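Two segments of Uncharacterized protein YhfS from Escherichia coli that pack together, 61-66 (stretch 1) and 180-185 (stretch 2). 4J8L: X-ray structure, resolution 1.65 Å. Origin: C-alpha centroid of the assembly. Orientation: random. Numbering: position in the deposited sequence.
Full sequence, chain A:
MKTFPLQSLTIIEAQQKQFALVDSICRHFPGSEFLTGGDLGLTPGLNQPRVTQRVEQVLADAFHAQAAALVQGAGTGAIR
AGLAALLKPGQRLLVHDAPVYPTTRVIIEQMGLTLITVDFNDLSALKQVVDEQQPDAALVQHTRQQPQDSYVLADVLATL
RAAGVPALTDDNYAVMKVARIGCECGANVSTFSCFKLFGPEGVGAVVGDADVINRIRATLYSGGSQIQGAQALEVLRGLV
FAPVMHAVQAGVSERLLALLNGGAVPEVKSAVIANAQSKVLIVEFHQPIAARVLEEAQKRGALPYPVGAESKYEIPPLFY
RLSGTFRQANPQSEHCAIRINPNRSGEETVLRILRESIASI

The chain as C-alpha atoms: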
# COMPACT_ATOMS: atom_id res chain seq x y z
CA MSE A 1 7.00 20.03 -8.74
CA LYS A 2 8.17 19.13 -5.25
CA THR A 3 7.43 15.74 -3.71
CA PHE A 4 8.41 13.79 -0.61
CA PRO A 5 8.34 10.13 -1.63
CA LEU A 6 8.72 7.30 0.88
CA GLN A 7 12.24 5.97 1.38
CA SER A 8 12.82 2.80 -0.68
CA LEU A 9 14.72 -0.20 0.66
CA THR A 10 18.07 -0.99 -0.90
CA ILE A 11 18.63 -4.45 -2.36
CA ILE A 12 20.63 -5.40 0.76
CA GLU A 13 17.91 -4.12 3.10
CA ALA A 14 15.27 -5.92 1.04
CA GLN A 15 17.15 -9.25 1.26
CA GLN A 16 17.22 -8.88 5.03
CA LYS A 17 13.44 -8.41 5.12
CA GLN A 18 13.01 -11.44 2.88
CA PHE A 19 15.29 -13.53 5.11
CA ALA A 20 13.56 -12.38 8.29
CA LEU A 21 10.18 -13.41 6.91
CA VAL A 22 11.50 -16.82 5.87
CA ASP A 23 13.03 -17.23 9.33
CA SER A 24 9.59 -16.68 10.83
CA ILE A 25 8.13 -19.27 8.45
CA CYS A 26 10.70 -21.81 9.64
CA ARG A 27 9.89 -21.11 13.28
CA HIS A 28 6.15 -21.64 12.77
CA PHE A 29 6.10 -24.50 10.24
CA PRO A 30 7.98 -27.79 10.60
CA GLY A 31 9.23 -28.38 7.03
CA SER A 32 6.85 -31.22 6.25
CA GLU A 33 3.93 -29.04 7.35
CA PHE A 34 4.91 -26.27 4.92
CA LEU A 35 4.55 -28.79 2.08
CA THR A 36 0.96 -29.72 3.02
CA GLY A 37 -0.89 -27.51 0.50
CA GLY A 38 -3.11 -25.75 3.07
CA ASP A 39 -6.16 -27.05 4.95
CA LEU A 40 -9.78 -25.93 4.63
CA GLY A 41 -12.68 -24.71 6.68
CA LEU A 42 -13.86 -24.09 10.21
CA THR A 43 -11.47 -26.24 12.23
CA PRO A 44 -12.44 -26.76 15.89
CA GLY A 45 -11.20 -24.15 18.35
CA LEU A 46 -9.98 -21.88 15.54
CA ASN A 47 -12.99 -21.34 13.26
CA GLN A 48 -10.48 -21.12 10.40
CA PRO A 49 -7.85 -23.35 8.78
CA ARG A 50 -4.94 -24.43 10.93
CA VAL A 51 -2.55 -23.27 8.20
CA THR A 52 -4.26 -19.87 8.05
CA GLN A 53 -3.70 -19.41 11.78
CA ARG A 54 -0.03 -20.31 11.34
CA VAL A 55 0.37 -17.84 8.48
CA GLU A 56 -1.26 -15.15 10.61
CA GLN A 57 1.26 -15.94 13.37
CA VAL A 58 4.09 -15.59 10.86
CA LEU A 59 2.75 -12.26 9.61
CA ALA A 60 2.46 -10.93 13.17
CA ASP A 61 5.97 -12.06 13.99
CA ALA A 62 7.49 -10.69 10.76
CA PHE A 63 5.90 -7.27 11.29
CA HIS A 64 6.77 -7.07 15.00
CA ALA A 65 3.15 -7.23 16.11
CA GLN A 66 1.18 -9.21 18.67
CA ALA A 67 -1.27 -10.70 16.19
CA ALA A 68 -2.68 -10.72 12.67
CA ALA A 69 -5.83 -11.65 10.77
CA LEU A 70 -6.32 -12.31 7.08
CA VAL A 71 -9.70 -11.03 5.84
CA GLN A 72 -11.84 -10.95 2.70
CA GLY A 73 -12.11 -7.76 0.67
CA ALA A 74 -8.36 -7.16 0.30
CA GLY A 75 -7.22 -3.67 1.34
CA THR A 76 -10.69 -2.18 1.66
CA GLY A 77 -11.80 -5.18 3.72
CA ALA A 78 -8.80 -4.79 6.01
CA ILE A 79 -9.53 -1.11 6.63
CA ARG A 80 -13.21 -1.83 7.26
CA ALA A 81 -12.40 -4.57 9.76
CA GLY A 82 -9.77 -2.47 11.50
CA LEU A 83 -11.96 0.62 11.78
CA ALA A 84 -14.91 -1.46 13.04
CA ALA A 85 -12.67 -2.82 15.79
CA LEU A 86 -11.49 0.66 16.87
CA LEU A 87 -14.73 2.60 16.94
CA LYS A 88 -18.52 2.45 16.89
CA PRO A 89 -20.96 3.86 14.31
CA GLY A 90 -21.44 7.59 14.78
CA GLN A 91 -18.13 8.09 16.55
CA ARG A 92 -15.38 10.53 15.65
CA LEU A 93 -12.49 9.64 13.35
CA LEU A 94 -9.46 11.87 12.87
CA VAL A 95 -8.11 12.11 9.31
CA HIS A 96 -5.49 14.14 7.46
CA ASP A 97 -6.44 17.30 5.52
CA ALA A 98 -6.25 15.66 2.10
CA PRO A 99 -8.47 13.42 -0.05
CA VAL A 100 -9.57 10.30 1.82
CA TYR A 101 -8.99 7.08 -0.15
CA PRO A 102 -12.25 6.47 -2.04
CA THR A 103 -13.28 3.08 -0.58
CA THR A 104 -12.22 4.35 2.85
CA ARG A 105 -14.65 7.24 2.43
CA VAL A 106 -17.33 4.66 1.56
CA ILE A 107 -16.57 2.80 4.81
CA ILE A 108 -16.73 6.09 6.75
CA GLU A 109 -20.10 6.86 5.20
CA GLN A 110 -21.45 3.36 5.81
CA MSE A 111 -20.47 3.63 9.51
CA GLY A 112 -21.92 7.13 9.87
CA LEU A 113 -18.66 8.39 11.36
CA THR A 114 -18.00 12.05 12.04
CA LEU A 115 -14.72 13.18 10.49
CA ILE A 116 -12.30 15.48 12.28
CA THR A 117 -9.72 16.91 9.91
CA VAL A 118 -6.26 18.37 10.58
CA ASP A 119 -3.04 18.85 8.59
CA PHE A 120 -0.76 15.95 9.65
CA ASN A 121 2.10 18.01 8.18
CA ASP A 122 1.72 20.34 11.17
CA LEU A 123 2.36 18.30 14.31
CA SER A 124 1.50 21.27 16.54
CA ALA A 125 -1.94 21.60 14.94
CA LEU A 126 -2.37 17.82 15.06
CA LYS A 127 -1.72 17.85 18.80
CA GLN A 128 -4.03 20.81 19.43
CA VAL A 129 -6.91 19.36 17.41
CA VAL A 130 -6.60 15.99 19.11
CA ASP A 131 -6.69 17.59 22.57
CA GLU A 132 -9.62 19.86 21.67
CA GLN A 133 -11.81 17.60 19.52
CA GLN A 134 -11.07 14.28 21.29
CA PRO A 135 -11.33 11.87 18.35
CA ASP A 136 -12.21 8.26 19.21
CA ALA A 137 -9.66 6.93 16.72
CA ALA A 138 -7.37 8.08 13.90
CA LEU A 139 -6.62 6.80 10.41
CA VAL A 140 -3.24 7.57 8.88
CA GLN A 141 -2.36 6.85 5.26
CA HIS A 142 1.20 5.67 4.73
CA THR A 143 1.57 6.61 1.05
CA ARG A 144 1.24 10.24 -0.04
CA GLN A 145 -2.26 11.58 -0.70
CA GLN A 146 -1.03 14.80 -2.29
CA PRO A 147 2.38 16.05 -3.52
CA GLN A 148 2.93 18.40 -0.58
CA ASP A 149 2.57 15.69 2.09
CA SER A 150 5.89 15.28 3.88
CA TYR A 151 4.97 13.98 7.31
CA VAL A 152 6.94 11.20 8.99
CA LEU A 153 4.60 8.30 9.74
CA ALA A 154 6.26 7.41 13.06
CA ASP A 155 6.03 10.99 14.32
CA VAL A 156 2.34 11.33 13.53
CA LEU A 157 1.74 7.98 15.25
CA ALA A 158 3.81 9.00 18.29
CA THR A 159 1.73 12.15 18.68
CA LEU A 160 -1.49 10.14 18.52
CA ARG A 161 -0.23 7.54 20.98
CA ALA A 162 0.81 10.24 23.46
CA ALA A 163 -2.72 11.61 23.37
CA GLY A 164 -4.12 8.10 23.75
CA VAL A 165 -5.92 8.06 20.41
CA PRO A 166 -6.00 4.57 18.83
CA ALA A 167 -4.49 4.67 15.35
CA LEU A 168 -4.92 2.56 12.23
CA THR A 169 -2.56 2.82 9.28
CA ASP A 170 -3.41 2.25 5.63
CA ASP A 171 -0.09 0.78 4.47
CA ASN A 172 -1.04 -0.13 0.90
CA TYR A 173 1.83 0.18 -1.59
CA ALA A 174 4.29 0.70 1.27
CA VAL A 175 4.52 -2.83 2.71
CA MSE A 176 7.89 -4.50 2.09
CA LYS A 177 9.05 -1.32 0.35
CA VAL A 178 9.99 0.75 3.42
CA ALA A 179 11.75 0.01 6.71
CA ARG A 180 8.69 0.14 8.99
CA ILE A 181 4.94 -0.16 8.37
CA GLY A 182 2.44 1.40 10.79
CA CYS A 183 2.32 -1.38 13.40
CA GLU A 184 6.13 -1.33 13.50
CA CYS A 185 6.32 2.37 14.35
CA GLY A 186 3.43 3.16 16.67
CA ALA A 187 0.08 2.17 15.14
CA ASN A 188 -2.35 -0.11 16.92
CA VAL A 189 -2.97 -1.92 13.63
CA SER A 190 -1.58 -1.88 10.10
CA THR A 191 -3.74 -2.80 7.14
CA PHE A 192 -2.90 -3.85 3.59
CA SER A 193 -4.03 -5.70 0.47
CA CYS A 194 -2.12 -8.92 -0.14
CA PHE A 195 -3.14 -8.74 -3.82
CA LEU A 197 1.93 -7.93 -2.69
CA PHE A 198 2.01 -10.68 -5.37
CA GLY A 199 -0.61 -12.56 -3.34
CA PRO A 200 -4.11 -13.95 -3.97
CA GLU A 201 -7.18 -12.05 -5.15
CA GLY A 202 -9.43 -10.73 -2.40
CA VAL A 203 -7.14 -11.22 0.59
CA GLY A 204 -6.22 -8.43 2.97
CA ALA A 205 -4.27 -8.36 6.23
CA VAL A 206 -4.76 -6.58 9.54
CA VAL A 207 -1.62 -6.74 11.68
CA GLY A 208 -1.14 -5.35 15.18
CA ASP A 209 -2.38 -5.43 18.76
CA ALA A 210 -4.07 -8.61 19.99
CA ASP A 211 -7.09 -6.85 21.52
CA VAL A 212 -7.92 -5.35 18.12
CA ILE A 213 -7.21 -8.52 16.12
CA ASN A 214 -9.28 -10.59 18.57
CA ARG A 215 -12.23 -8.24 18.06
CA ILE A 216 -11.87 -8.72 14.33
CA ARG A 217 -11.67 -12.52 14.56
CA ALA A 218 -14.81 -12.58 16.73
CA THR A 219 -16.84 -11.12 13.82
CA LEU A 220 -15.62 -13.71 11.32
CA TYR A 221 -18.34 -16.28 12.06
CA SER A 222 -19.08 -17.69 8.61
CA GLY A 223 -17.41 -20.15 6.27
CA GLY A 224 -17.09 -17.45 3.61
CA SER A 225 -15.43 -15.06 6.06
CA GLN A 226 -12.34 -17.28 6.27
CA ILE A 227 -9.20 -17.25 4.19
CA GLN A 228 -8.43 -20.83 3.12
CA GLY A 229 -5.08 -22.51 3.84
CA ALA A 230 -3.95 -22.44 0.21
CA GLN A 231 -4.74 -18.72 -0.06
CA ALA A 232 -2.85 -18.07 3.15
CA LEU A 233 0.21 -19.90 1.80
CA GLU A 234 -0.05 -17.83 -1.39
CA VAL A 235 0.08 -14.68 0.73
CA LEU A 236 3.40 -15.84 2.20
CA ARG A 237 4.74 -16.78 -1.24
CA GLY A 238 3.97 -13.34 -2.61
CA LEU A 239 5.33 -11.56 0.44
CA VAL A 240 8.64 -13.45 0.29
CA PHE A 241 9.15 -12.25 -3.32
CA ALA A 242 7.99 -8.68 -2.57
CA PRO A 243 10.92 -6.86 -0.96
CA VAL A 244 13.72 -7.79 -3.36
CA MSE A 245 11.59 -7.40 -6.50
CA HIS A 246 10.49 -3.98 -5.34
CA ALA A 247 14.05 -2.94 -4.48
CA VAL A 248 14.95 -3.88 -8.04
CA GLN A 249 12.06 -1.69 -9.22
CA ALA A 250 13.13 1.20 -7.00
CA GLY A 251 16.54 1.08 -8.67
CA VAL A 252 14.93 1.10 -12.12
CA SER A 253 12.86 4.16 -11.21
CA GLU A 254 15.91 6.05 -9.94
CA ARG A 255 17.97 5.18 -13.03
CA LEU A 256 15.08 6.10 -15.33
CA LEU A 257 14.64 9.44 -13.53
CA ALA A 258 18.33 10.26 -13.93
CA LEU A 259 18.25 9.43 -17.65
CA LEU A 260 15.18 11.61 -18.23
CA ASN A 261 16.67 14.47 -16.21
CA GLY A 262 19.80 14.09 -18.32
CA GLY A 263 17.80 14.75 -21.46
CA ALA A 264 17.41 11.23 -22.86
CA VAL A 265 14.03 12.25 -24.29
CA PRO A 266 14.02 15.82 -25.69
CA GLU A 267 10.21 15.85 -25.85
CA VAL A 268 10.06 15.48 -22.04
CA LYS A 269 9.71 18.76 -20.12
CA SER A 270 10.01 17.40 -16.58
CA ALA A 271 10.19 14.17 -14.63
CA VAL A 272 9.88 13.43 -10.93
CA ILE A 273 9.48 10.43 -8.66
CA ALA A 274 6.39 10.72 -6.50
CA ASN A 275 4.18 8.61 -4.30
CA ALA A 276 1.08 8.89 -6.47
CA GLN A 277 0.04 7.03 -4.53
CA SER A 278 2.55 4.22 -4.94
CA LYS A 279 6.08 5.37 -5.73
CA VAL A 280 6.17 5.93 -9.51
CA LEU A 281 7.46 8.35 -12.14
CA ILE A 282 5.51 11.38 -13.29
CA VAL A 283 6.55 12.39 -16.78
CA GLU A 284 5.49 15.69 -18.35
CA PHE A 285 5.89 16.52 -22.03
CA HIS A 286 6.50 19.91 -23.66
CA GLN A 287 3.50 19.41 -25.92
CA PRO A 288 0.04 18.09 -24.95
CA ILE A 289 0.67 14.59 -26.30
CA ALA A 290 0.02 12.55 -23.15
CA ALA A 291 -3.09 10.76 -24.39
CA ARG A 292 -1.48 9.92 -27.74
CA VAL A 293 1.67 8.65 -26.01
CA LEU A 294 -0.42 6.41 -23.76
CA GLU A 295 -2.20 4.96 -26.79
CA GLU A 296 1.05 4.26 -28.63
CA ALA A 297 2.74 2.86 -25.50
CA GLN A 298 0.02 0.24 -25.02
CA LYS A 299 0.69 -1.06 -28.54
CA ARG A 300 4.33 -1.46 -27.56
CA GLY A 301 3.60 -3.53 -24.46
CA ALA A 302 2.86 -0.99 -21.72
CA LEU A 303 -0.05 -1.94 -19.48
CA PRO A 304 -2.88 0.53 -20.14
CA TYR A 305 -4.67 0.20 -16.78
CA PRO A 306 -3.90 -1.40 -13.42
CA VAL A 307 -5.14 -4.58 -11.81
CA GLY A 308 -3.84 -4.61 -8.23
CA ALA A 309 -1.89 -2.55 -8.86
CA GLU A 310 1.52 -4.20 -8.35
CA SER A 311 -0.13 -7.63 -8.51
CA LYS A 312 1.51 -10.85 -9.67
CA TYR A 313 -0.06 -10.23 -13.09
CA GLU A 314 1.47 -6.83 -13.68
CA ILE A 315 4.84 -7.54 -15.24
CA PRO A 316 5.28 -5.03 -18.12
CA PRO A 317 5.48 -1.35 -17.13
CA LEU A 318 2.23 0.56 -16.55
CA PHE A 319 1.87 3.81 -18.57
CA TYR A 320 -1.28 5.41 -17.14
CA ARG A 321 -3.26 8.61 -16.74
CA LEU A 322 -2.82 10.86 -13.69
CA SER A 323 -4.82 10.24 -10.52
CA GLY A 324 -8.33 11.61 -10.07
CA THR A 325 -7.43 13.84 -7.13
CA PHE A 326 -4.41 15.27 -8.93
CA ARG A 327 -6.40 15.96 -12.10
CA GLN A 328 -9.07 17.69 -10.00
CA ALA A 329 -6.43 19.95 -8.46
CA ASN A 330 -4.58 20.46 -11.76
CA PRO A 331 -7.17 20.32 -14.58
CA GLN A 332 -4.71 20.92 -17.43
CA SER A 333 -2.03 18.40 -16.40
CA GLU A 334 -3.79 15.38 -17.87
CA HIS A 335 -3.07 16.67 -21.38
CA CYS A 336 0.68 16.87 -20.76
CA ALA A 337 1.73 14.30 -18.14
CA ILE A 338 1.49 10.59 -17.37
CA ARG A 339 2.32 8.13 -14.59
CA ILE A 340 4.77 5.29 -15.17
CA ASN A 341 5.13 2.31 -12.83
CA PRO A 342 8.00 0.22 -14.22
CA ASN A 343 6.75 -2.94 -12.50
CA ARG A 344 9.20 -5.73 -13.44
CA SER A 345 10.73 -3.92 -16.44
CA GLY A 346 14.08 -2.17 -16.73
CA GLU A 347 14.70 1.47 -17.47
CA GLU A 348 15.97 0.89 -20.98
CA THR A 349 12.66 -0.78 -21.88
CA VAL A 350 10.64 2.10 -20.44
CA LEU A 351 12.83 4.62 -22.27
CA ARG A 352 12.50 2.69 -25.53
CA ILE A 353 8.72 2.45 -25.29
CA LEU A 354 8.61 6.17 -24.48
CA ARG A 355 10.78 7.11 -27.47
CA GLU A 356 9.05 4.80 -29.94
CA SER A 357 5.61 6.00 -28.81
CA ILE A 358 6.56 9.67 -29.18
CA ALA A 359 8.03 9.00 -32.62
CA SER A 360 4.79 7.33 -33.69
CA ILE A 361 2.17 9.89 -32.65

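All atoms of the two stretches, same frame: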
# COMPACT_ATOMS: atom_id res chain seq x y z
N ASP A 61 4.58 -11.99 13.60
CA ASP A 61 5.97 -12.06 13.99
C ASP A 61 6.85 -11.21 13.06
O ASP A 61 7.67 -10.43 13.52
CB ASP A 61 6.42 -13.53 14.01
CG ASP A 61 7.82 -13.71 14.54
OD1 ASP A 61 8.49 -14.66 14.11
OD2 ASP A 61 8.24 -12.90 15.39
N ALA A 62 6.66 -11.36 11.75
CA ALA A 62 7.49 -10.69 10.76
C ALA A 62 7.34 -9.17 10.82
O ALA A 62 8.29 -8.44 10.56
CB ALA A 62 7.16 -11.19 9.36
N PHE A 63 6.14 -8.71 11.18
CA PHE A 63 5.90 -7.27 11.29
C PHE A 63 5.87 -6.77 12.74
O PHE A 63 5.28 -5.73 13.03
CB PHE A 63 4.64 -6.86 10.52
CG PHE A 63 4.76 -7.06 9.03
CD1 PHE A 63 5.59 -6.24 8.28
CD2 PHE A 63 4.03 -8.05 8.37
CE1 PHE A 63 5.71 -6.40 6.91
CE2 PHE A 63 4.14 -8.21 7.00
CZ PHE A 63 4.99 -7.39 6.27
N HIS A 64 6.51 -7.51 13.63
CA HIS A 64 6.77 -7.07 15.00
C HIS A 64 5.49 -6.67 15.72
O HIS A 64 5.44 -5.65 16.42
CB HIS A 64 7.80 -5.95 15.00
CG HIS A 64 9.06 -6.31 14.27
ND1 HIS A 64 9.29 -5.98 12.96
CD2 HIS A 64 10.14 -7.03 14.67
CE1 HIS A 64 10.47 -6.45 12.58
NE2 HIS A 64 11.00 -7.09 13.60
N ALA A 65 4.47 -7.49 15.55
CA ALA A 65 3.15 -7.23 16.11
C ALA A 65 2.71 -8.41 16.97
O ALA A 65 3.27 -9.50 16.89
CB ALA A 65 2.14 -6.98 15.00
N GLN A 66 1.71 -8.17 17.80
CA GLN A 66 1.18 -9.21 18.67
C GLN A 66 0.40 -10.27 17.90
O GLN A 66 0.44 -11.45 18.24
CB GLN A 66 0.29 -8.58 19.72
CG GLN A 66 1.05 -7.74 20.71
CD GLN A 66 0.16 -7.14 21.78
OE1 GLN A 66 -1.04 -7.03 21.60
NE2 GLN A 66 0.76 -6.77 22.91
N ARG A 180 9.69 0.42 7.96
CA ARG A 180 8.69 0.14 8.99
C ARG A 180 7.27 0.50 8.53
O ARG A 180 7.02 1.64 8.15
CB ARG A 180 9.01 0.92 10.27
CG ARG A 180 10.30 0.48 10.96
CD ARG A 180 10.40 1.05 12.39
NE ARG A 180 10.50 2.50 12.41
CZ ARG A 180 10.36 3.25 13.50
NH1 ARG A 180 10.11 2.69 14.68
NH2 ARG A 180 10.48 4.57 13.42
N ILE A 181 6.36 -0.46 8.58
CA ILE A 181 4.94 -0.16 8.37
C ILE A 181 4.33 0.31 9.69
O ILE A 181 4.99 0.30 10.72
CB ILE A 181 4.16 -1.34 7.76
CG1 ILE A 181 4.12 -2.55 8.70
CG2 ILE A 181 4.79 -1.77 6.44
CD1 ILE A 181 3.15 -3.63 8.22
N GLY A 182 3.07 0.74 9.64
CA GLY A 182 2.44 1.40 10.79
C GLY A 182 2.58 0.67 12.12
O GLY A 182 3.00 1.26 13.11
N CYS A 183 2.26 -0.62 12.14
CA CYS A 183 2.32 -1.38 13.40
C CYS A 183 3.74 -1.55 13.92
O CYS A 183 3.94 -1.98 15.06
CB CYS A 183 1.64 -2.75 13.26
SG CYS A 183 2.43 -3.87 12.10
N GLU A 184 4.73 -1.23 13.09
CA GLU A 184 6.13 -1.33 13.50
C GLU A 184 6.66 0.00 14.02
O GLU A 184 7.78 0.07 14.53
CB GLU A 184 7.01 -1.81 12.35
CG GLU A 184 6.59 -3.16 11.79
CD GLU A 184 7.46 -3.61 10.63
OE1 GLU A 184 7.47 -2.93 9.58
OE2 GLU A 184 8.15 -4.65 10.78
N CYS A 185 5.87 1.06 13.88
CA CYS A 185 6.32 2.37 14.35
C CYS A 185 5.24 3.18 15.08
O CYS A 185 5.23 4.41 15.03
CB CYS A 185 6.96 3.17 13.21
SG CYS A 185 5.87 3.58 11.81
O HOH W 1 3.21 -3.88 17.05

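The loop that leaves a helix packs against a short 3-10 turn and the residue before it through a small contact, 263 Å² in all, that combines one buried aromatic ring with a single direct hydrogen bond and a water bridge. F63, the first residue to leave helical geometry, supplies most of the apolar part on its side. Its ring receives I181 over one face: CD1 of I181 lies 4.0 Å from the centroid of the F63 ring, a CH-pi contact, and 3.6 Å from F63 CD1. The p, t rotamer of I181, whose CA-to-CB bond points toward stretch 1, extends that methyl to the ring. C183 continues the apolar surface, its SG 4.0 Å from F63 CB and 4.3 Å from A65 CB; A65 offers only a methyl here.

E184 joins the two stretches. Its CA-to-CB bond points sideways, but the m, t side chain brings the carboxylate nearer, and OE2 of E184 accepts a hydrogen bond from H64 ND1 at 2.8 Å, near the plane of the imidazole. The other oxygen, OE1 of E184, accepts from the backbone N of I181 at 2.9 Å, so the carboxylate also braces its own turn, where E184 N donates to I181 O (2.8 Å). Finally, a water donates to H64 O (2.9 Å) and C183 O (2.8 Å), linking two carbonyls that cannot bond each other directly.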